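Local coordinates for ABC transporter, substrate-binding protein (Streptococcus pneumoniae, PDB 5G60) that binds kestose, nystose and longer fructooligosaccharides, but not sucrose, for import by the FusABC-MsmK ABC transporter, of which it is the solute-binding subunit, at the alpha-D-glucopyranose and beta-D-fructofuranose site. Residues are numbered along the deposited sequence; one frame, centred on the assembly and turned at random.

The alpha-D-glucopyranose and beta-D-fructofuranose site. Residues 121, 123, 125, 132-133, 191, 270, 274, 309, 340, 371-372, 375-376, 379, 398, 400-401, 404. With GLC (alpha-D-glucopyranose), chain E; FRU (beta-D-fructofuranose), chain B; FRU (beta-D-fructofuranose), chain C; FRU (beta-D-fructofuranose), chain D.
Nystose lies in the sugar-binding cleft of this solute-binding protein with its terminal fructose, FRU (chain D), almost wholly buried and its glucose touched little. Read from the deep end, Glu123 reaches in extended, CG anti to the backbone N (chi1 180°), and takes two hydroxyls of FRU (chain D): OE1 accepts from the O1 hydroxyl on its syn lone pair, while OE2 accepts from the O3 hydroxyl at 2.6 Å from above the carboxylate plane. That same O3, having given its own hydrogen to Glu123, accepts two from the protein, one from Arg375 NH1 and one from Trp340 NE1, the latter 2.9 Å away in the indole plane, so this hydroxyl is fixed from three sides.

Arg375, stretched out from helix 371-378, runs alongside the chain and joins three units. Arg375 NH1 also donates to O3 of FRU (chain C) at 2.8 Å, and one face of its guanidinium lies over FRU (chain B) while Trp340 CD1 sits over the other. Its NE makes a salt bridge to Glu379 OE1, poorly angled as a hydrogen bond, which may favour the charged carboxylate. Glu379 in turn accepts from the O3 hydroxyl of FRU (chain B) on the syn lone pair of OE1, and from the O4 hydroxyl on OE2.

Trp270 is packed between sugar and cation: C1 of FRU (chain C) lies off-centre over one face, Arg404 CZ 3.3 Å above the other. The preference for tetrasaccharides and longer chains is consistent with direct hydrogen bonds to all three fructosyl units and little burial of the glucose. Asn274 ND2 reads O4 of FRU (chain C) in its amide plane, and Trp270 points NE1 at the FRU (chain D) 6-hydroxyl, O6, 3.0 Å away and nearly straight at 170°.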
ATOM      1  N   TRP A 121       4.709  11.961   3.940  1.00 23.53           N
ATOM      2  CA  TRP A 121       3.874  11.282   4.890  1.00 22.84           C
ATOM      3  C   TRP A 121       4.802  10.332   5.621  1.00 23.69           C
ATOM      4  O   TRP A 121       5.598   9.611   5.005  1.00 23.76           O
ATOM      5  CB  TRP A 121       2.762  10.513   4.105  1.00 24.77           C
ATOM      6  CG  TRP A 121       1.926   9.529   4.861  1.00 24.84           C
ATOM      7  CD1 TRP A 121       0.792   9.798   5.603  1.00 26.17           C
ATOM      8  CD2 TRP A 121       2.144   8.116   4.972  1.00 25.53           C
ATOM      9  NE1 TRP A 121       0.308   8.635   6.164  1.00 28.33           N
ATOM     10  CE2 TRP A 121       1.104   7.588   5.771  1.00 26.91           C
ATOM     11  CE3 TRP A 121       3.102   7.244   4.464  1.00 26.47           C
ATOM     12  CZ2 TRP A 121       1.010   6.229   6.076  1.00 27.55           C
ATOM     13  CZ3 TRP A 121       2.974   5.890   4.730  1.00 27.39           C
ATOM     14  CH2 TRP A 121       1.936   5.399   5.549  1.00 26.02           C
ATOM     15  N   GLU A 123       4.664   7.625   8.909  1.00 25.61           N
ATOM     16  CA  GLU A 123       3.884   6.915   9.877  1.00 23.80           C
ATOM     17  C   GLU A 123       4.724   5.741  10.376  1.00 24.20           C
ATOM     18  O   GLU A 123       4.962   4.785   9.650  1.00 23.14           O
ATOM     19  CB  GLU A 123       2.625   6.443   9.203  1.00 24.23           C
ATOM     20  CG  GLU A 123       1.653   5.649  10.078  1.00 25.11           C
ATOM     21  CD  GLU A 123       0.648   4.911   9.218  1.00 26.34           C
ATOM     22  OE1 GLU A 123       1.013   3.860   8.683  1.00 28.48           O
ATOM     23  OE2 GLU A 123      -0.478   5.408   9.031  1.00 28.66           O
ATOM     24  N   LEU A 125       5.159   2.567  12.371  1.00 25.67           N
ATOM     25  CA  LEU A 125       4.425   1.392  12.839  1.00 25.50           C
ATOM     26  C   LEU A 125       5.296   0.178  12.482  1.00 27.87           C
ATOM     27  O   LEU A 125       5.255  -0.334  11.343  1.00 25.41           O
ATOM     28  CB  LEU A 125       3.045   1.279  12.160  1.00 24.89           C
ATOM     29  CG  LEU A 125       2.018   2.337  12.557  1.00 26.51           C
ATOM     30  CD1 LEU A 125       0.753   2.364  11.669  1.00 25.99           C
ATOM     31  CD2 LEU A 125       1.672   2.117  14.035  1.00 25.35           C
ATOM     32  N   ILE A 132       4.730  -2.820   9.627  1.00 26.56           N
ATOM     33  CA  ILE A 132       3.349  -3.169   9.254  1.00 24.96           C
ATOM     34  C   ILE A 132       3.219  -3.367   7.724  1.00 25.77           C
ATOM     35  O   ILE A 132       2.323  -4.074   7.265  1.00 28.39           O
ATOM     36  CB  ILE A 132       2.349  -2.115   9.759  1.00 25.68           C
ATOM     37  CG1 ILE A 132       0.921  -2.684   9.763  1.00 25.36           C
ATOM     38  CG2 ILE A 132       2.425  -0.852   8.934  1.00 26.03           C
ATOM     39  CD1 ILE A 132      -0.045  -1.811  10.547  1.00 27.15           C
ATOM     40  N   HIS A 133       4.124  -2.749   6.960  1.00 24.10           N
ATOM     41  CA  HIS A 133       4.169  -2.854   5.504  1.00 22.92           C
ATOM     42  C   HIS A 133       4.837  -4.124   4.926  1.00 22.74           C
ATOM     43  O   HIS A 133       4.742  -4.387   3.716  1.00 22.33           O
ATOM     44  CB  HIS A 133       4.877  -1.627   4.960  1.00 25.31           C
ATOM     45  CG  HIS A 133       4.253  -0.363   5.418  1.00 28.07           C
ATOM     46  ND1 HIS A 133       3.132   0.169   4.818  1.00 31.64           N
ATOM     47  CD2 HIS A 133       4.528   0.431   6.473  1.00 28.92           C
ATOM     48  CE1 HIS A 133       2.780   1.280   5.445  1.00 30.11           C
ATOM     49  NE2 HIS A 133       3.594   1.444   6.471  1.00 30.37           N
ATOM     50  N   ASN A 191      -3.410  -5.136  -2.162  1.00 20.62           N
ATOM     51  CA  ASN A 191      -3.625  -5.924  -1.013  1.00 21.11           C
ATOM     52  C   ASN A 191      -4.441  -7.128  -1.230  1.00 20.73           C
ATOM     53  O   ASN A 191      -4.478  -8.002  -0.382  1.00 19.71           O
ATOM     54  CB  ASN A 191      -4.319  -5.099   0.086  1.00 22.76           C
ATOM     55  CG  ASN A 191      -3.555  -3.895   0.485  1.00 22.38           C
ATOM     56  OD1 ASN A 191      -2.375  -3.793   0.228  1.00 22.99           O
ATOM     57  ND2 ASN A 191      -4.228  -2.950   1.116  1.00 25.16           N
ATOM     58  N   TRP A 270      -5.763  -6.651   3.143  1.00 25.39           N
ATOM     59  CA  TRP A 270      -4.932  -6.062   4.194  1.00 24.01           C
ATOM     60  C   TRP A 270      -5.400  -6.473   5.598  1.00 24.35           C
ATOM     61  O   TRP A 270      -4.591  -6.864   6.473  1.00 23.64           O
ATOM     62  CB  TRP A 270      -4.861  -4.562   4.022  1.00 25.00           C
ATOM     63  CG  TRP A 270      -4.070  -3.858   5.040  1.00 24.20           C
ATOM     64  CD1 TRP A 270      -4.505  -3.457   6.265  1.00 25.73           C
ATOM     65  CD2 TRP A 270      -2.729  -3.434   4.937  1.00 23.11           C
ATOM     66  NE1 TRP A 270      -3.521  -2.798   6.934  1.00 23.68           N
ATOM     67  CE2 TRP A 270      -2.410  -2.764   6.143  1.00 24.75           C
ATOM     68  CE3 TRP A 270      -1.763  -3.521   3.940  1.00 23.13           C
ATOM     69  CZ2 TRP A 270      -1.139  -2.218   6.401  1.00 24.10           C
ATOM     70  CZ3 TRP A 270      -0.514  -2.952   4.175  1.00 23.76           C
ATOM     71  CH2 TRP A 270      -0.211  -2.310   5.397  1.00 23.87           C
ATOM     72  N   ASN A 274     -12.291  -5.387   6.796  1.00 28.11           N
ATOM     73  CA  ASN A 274     -12.774  -4.647   5.653  1.00 26.92           C
ATOM     74  C   ASN A 274     -13.553  -5.493   4.657  1.00 26.39           C
ATOM     75  O   ASN A 274     -14.210  -4.921   3.824  1.00 26.04           O
ATOM     76  CB  ASN A 274     -11.594  -3.991   4.928  1.00 29.00           C
ATOM     77  CG  ASN A 274     -10.911  -2.927   5.774  1.00 32.35           C
ATOM     78  OD1 ASN A 274     -11.567  -2.219   6.578  1.00 32.19           O
ATOM     79  ND2 ASN A 274      -9.612  -2.765   5.573  1.00 29.25           N
ATOM     80  N   LYS A 309       3.468  13.696  -0.541  1.00 26.68           N
ATOM     81  CA  LYS A 309       2.055  13.955  -0.316  1.00 25.50           C
ATOM     82  C   LYS A 309       1.690  15.438  -0.500  1.00 25.18           C
ATOM     83  O   LYS A 309       0.587  15.835  -0.168  1.00 27.35           O
ATOM     84  CB  LYS A 309       1.576  13.365   0.996  1.00 25.69           C
ATOM     85  CG  LYS A 309       1.547  11.830   0.953  1.00 28.69           C
ATOM     86  CD  LYS A 309       0.533  11.244  -0.039  1.00 30.68           C
ATOM     87  CE  LYS A 309       0.697   9.733  -0.190  1.00 33.70           C
ATOM     88  NZ  LYS A 309      -0.613   9.058  -0.366  1.00 36.63           N
ATOM     89  N   TRP A 340      -5.841   9.709  10.318  1.00 27.05           N
ATOM     90  CA  TRP A 340      -6.750   8.629  10.756  1.00 27.25           C
ATOM     91  C   TRP A 340      -8.234   9.022  10.942  1.00 32.35           C
ATOM     92  O   TRP A 340      -9.109   8.146  10.961  1.00 32.11           O
ATOM     93  CB  TRP A 340      -6.179   8.010  12.020  1.00 29.21           C
ATOM     94  CG  TRP A 340      -4.990   7.063  11.788  1.00 29.82           C
ATOM     95  CD1 TRP A 340      -4.797   6.209  10.727  1.00 28.63           C
ATOM     96  CD2 TRP A 340      -3.870   6.853  12.673  1.00 32.74           C
ATOM     97  NE1 TRP A 340      -3.628   5.465  10.911  1.00 28.32           N
ATOM     98  CE2 TRP A 340      -3.039   5.856  12.086  1.00 31.36           C
ATOM     99  CE3 TRP A 340      -3.487   7.401  13.904  1.00 33.34           C
ATOM    100  CZ2 TRP A 340      -1.846   5.425  12.696  1.00 31.38           C
ATOM    101  CZ3 TRP A 340      -2.264   6.974  14.490  1.00 33.25           C
ATOM    102  CH2 TRP A 340      -1.479   5.999  13.886  1.00 29.46           C
ATOM    103  N   PRO A 371     -12.784  -0.696   9.489  1.00 42.53           N
ATOM    104  CA  PRO A 371     -11.674   0.256   9.626  1.00 41.07           C
ATOM    105  C   PRO A 371     -11.587   1.258   8.483  1.00 32.35           C
ATOM    106  O   PRO A 371     -11.750   2.418   8.676  1.00 31.12           O
ATOM    107  CB  PRO A 371     -10.413  -0.656   9.633  1.00 39.98           C
ATOM    108  CG  PRO A 371     -10.873  -2.025  10.032  1.00 42.04           C
ATOM    109  CD  PRO A 371     -12.368  -2.102   9.756  1.00 40.93           C
ATOM    110  N   ALA A 372     -11.343   0.767   7.288  1.00 37.73           N
ATOM    111  CA  ALA A 372     -11.114   1.609   6.114  1.00 37.08           C
ATOM    112  C   ALA A 372     -12.309   2.513   5.765  1.00 36.19           C
ATOM    113  O   ALA A 372     -12.085   3.575   5.216  1.00 29.88           O
ATOM    114  CB  ALA A 372     -10.775   0.730   4.910  1.00 37.62           C
ATOM    115  N   ARG A 375     -12.632   5.842   8.042  1.00 34.26           N
ATOM    116  CA  ARG A 375     -11.377   6.536   7.790  1.00 29.00           C
ATOM    117  C   ARG A 375     -11.427   7.320   6.492  1.00 27.04           C
ATOM    118  O   ARG A 375     -11.196   8.535   6.478  1.00 28.63           O
ATOM    119  CB  ARG A 375     -10.200   5.507   7.780  1.00 30.14           C
ATOM    120  CG  ARG A 375      -8.855   6.165   7.538  1.00 28.51           C
ATOM    121  CD  ARG A 375      -7.677   5.244   7.602  1.00 27.84           C
ATOM    122  NE  ARG A 375      -6.479   6.038   7.344  1.00 30.54           N
ATOM    123  CZ  ARG A 375      -5.230   5.562   7.297  1.00 28.28           C
ATOM    124  NH1 ARG A 375      -4.994   4.274   7.470  1.00 26.71           N
ATOM    125  NH2 ARG A 375      -4.216   6.402   7.097  1.00 28.64           N
ATOM    126  N   GLN A 376     -11.767   6.641   5.405  1.00 27.26           N
ATOM    127  CA  GLN A 376     -11.789   7.278   4.113  1.00 28.93           C
ATOM    128  C   GLN A 376     -12.808   8.422   3.983  1.00 28.72           C
ATOM    129  O   GLN A 376     -12.608   9.342   3.181  1.00 28.05           O
ATOM    130  CB  GLN A 376     -11.829   6.246   2.975  1.00 31.71           C
ATOM    131  CG  GLN A 376     -13.116   5.534   2.776  1.00 29.42           C
ATOM    132  CD  GLN A 376     -12.979   4.451   1.724  1.00 29.26           C
ATOM    133  OE1 GLN A 376     -13.127   4.713   0.565  1.00 28.41           O
ATOM    134  NE2 GLN A 376     -12.769   3.215   2.147  1.00 32.45           N
ATOM    135  N   GLU A 379     -10.672  11.107   7.080  1.00 29.67           N
ATOM    136  CA  GLU A 379      -9.279  11.474   6.956  1.00 26.86           C
ATOM    137  C   GLU A 379      -9.118  12.571   5.915  1.00 27.55           C
ATOM    138  O   GLU A 379     -10.038  12.874   5.141  1.00 26.84           O
ATOM    139  CB  GLU A 379      -8.413  10.243   6.558  1.00 28.76           C
ATOM    140  CG  GLU A 379      -8.570   9.826   5.079  1.00 27.29           C
ATOM    141  CD  GLU A 379      -7.906   8.503   4.693  1.00 28.25           C
ATOM    142  OE1 GLU A 379      -6.831   8.093   5.243  1.00 26.40           O
ATOM    143  OE2 GLU A 379      -8.505   7.885   3.771  1.00 28.52           O
ATOM    144  N   PRO A 398      -3.560   2.793  16.928  1.00 33.64           N
ATOM    145  CA  PRO A 398      -4.780   2.102  16.521  1.00 34.00           C
ATOM    146  C   PRO A 398      -4.772   0.647  16.921  1.00 32.17           C
ATOM    147  O   PRO A 398      -3.769  -0.024  16.754  1.00 31.02           O
ATOM    148  CB  PRO A 398      -4.753   2.213  14.995  1.00 34.83           C
ATOM    149  CG  PRO A 398      -3.893   3.405  14.692  1.00 34.72           C
ATOM    150  CD  PRO A 398      -2.883   3.451  15.795  1.00 35.06           C
ATOM    151  N   ASP A 400      -6.379  -1.771  15.421  1.00 30.97           N
ATOM    152  CA  ASP A 400      -6.240  -2.597  14.199  1.00 30.63           C
ATOM    153  C   ASP A 400      -4.753  -2.664  13.757  1.00 27.42           C
ATOM    154  O   ASP A 400      -4.286  -3.703  13.384  1.00 26.20           O
ATOM    155  CB  ASP A 400      -7.228  -2.154  13.108  1.00 29.73           C
ATOM    156  CG  ASP A 400      -7.003  -0.728  12.629  1.00 31.69           C
ATOM    157  OD1 ASP A 400      -6.295   0.062  13.291  1.00 31.83           O
ATOM    158  OD2 ASP A 400      -7.546  -0.405  11.555  1.00 31.37           O
ATOM    159  N   ALA A 401      -4.011  -1.570  13.889  1.00 28.02           N
ATOM    160  CA  ALA A 401      -2.556  -1.537  13.637  1.00 29.17           C
ATOM    161  C   ALA A 401      -1.735  -2.434  14.576  1.00 32.53           C
ATOM    162  O   ALA A 401      -0.909  -3.249  14.148  1.00 33.34           O
ATOM    163  CB  ALA A 401      -2.045  -0.104  13.735  1.00 30.48           C
ATOM    164  N   ARG A 404      -2.465  -6.026  13.733  1.00 26.30           N
ATOM    165  CA  ARG A 404      -1.728  -6.432  12.532  1.00 28.71           C
ATOM    166  C   ARG A 404      -0.203  -6.602  12.814  1.00 26.69           C
ATOM    167  O   ARG A 404       0.437  -7.533  12.315  1.00 23.51           O
ATOM    168  CB  ARG A 404      -1.961  -5.427  11.371  1.00 27.95           C
ATOM    169  CG  ARG A 404      -1.776  -6.022   9.969  1.00 26.55           C
ATOM    170  CD  ARG A 404      -2.121  -5.009   8.882  1.00 24.59           C
ATOM    171  NE  ARG A 404      -2.288  -5.699   7.603  1.00 25.12           N
ATOM    172  CZ  ARG A 404      -1.331  -5.974   6.724  1.00 24.98           C
ATOM    173  NH1 ARG A 404      -0.064  -5.542   6.896  1.00 23.46           N
ATOM    174  NH2 ARG A 404      -1.660  -6.677   5.632  1.00 27.76           N
TER
HETATM  175  C1  GLC E   1      -4.536   3.325   1.072  1.00 27.26           C
HETATM  176  C2  GLC E   1      -3.340   4.001   0.440  1.00 28.10           C
HETATM  177  C3  GLC E   1      -3.791   5.253  -0.274  1.00 30.14           C
HETATM  178  C4  GLC E   1      -4.822   4.887  -1.330  1.00 32.66           C
HETATM  179  C5  GLC E   1      -5.998   4.171  -0.671  1.00 33.38           C
HETATM  180  C6  GLC E   1      -7.019   3.647  -1.679  1.00 38.12           C
HETATM  181  O2  GLC E   1      -2.421   4.342   1.490  1.00 32.02           O
HETATM  182  O3  GLC E   1      -2.750   5.928  -0.967  1.00 30.41           O
HETATM  183  O4  GLC E   1      -5.233   6.123  -1.966  1.00 34.23           O
HETATM  184  O5  GLC E   1      -5.560   3.067   0.151  1.00 31.83           O
HETATM  185  O6  GLC E   1      -6.439   3.381  -2.945  1.00 42.32           O
HETATM  186  C1  FRU B   2      -4.693   2.831   4.022  1.00 23.21           C
HETATM  187  C2  FRU B   2      -5.676   3.661   3.182  1.00 24.90           C
HETATM  188  C3  FRU B   2      -6.365   4.819   3.970  1.00 26.29           C
HETATM  189  C4  FRU B   2      -7.796   4.834   3.407  1.00 27.76           C
HETATM  190  C5  FRU B   2      -7.975   3.323   3.133  1.00 30.00           C
HETATM  191  C6  FRU B   2      -9.074   2.981   2.134  1.00 30.43           C
HETATM  192  O1  FRU B   2      -5.395   2.343   5.174  1.00 23.58           O
HETATM  193  O2  FRU B   2      -5.113   4.207   2.029  1.00 23.18           O
HETATM  194  O3  FRU B   2      -5.729   6.120   3.869  1.00 24.47           O
HETATM  195  O4  FRU B   2      -8.786   5.416   4.303  1.00 24.62           O
HETATM  196  O5  FRU B   2      -6.697   2.788   2.714  1.00 25.85           O
HETATM  197  O6  FRU B   2      -8.624   3.468   0.892  1.00 32.57           O
HETATM  198  C1  FRU C   3      -3.609   0.938   6.071  1.00 26.75           C
HETATM  199  C2  FRU C   3      -5.064   1.027   5.602  1.00 25.41           C
HETATM  200  C3  FRU C   3      -6.035   0.656   6.674  1.00 24.06           C
HETATM  201  C4  FRU C   3      -7.189   0.056   5.905  1.00 24.57           C
HETATM  202  C5  FRU C   3      -6.495  -0.661   4.759  1.00 26.55           C
HETATM  203  C6  FRU C   3      -7.341  -0.550   3.493  1.00 28.57           C
HETATM  204  O1  FRU C   3      -3.248   1.872   7.087  1.00 24.29           O
HETATM  205  O3  FRU C   3      -6.396   1.856   7.335  1.00 22.59           O
HETATM  206  O4  FRU C   3      -7.925  -0.868   6.668  1.00 21.95           O
HETATM  207  O5  FRU C   3      -5.256   0.026   4.585  1.00 25.72           O
HETATM  208  O6  FRU C   3      -6.556  -0.934   2.366  1.00 33.89           O
HETATM  209  C1  FRU D   4      -0.853   1.385   7.228  1.00 20.49           C
HETATM  210  C2  FRU D   4      -2.181   1.472   7.953  1.00 22.21           C
HETATM  211  C3  FRU D   4      -2.197   2.405   9.151  1.00 22.43           C
HETATM  212  C4  FRU D   4      -3.277   1.800   9.975  1.00 23.67           C
HETATM  213  C5  FRU D   4      -2.956   0.333   9.801  1.00 23.90           C
HETATM  214  C6  FRU D   4      -4.149  -0.602   9.981  1.00 23.33           C
HETATM  215  O1  FRU D   4      -0.491   2.657   6.716  1.00 19.06           O
HETATM  216  O3  FRU D   4      -2.524   3.741   8.814  1.00 21.02           O
HETATM  217  O4  FRU D   4      -3.259   2.208  11.354  1.00 23.87           O
HETATM  218  O5  FRU D   4      -2.427   0.208   8.490  1.00 25.28           O
HETATM  219  O6  FRU D   4      -3.728  -1.941   9.757  1.00 22.87           O
HETATM  220  O   HOH W   1      -5.136  -3.981  10.616  1.00 21.48           O
HETATM  221  O   HOH W   2      -7.154  -3.701   1.498  1.00 22.46           O
HETATM  222  O   HOH W   3      -6.966  -1.747   8.780  1.00 24.75           O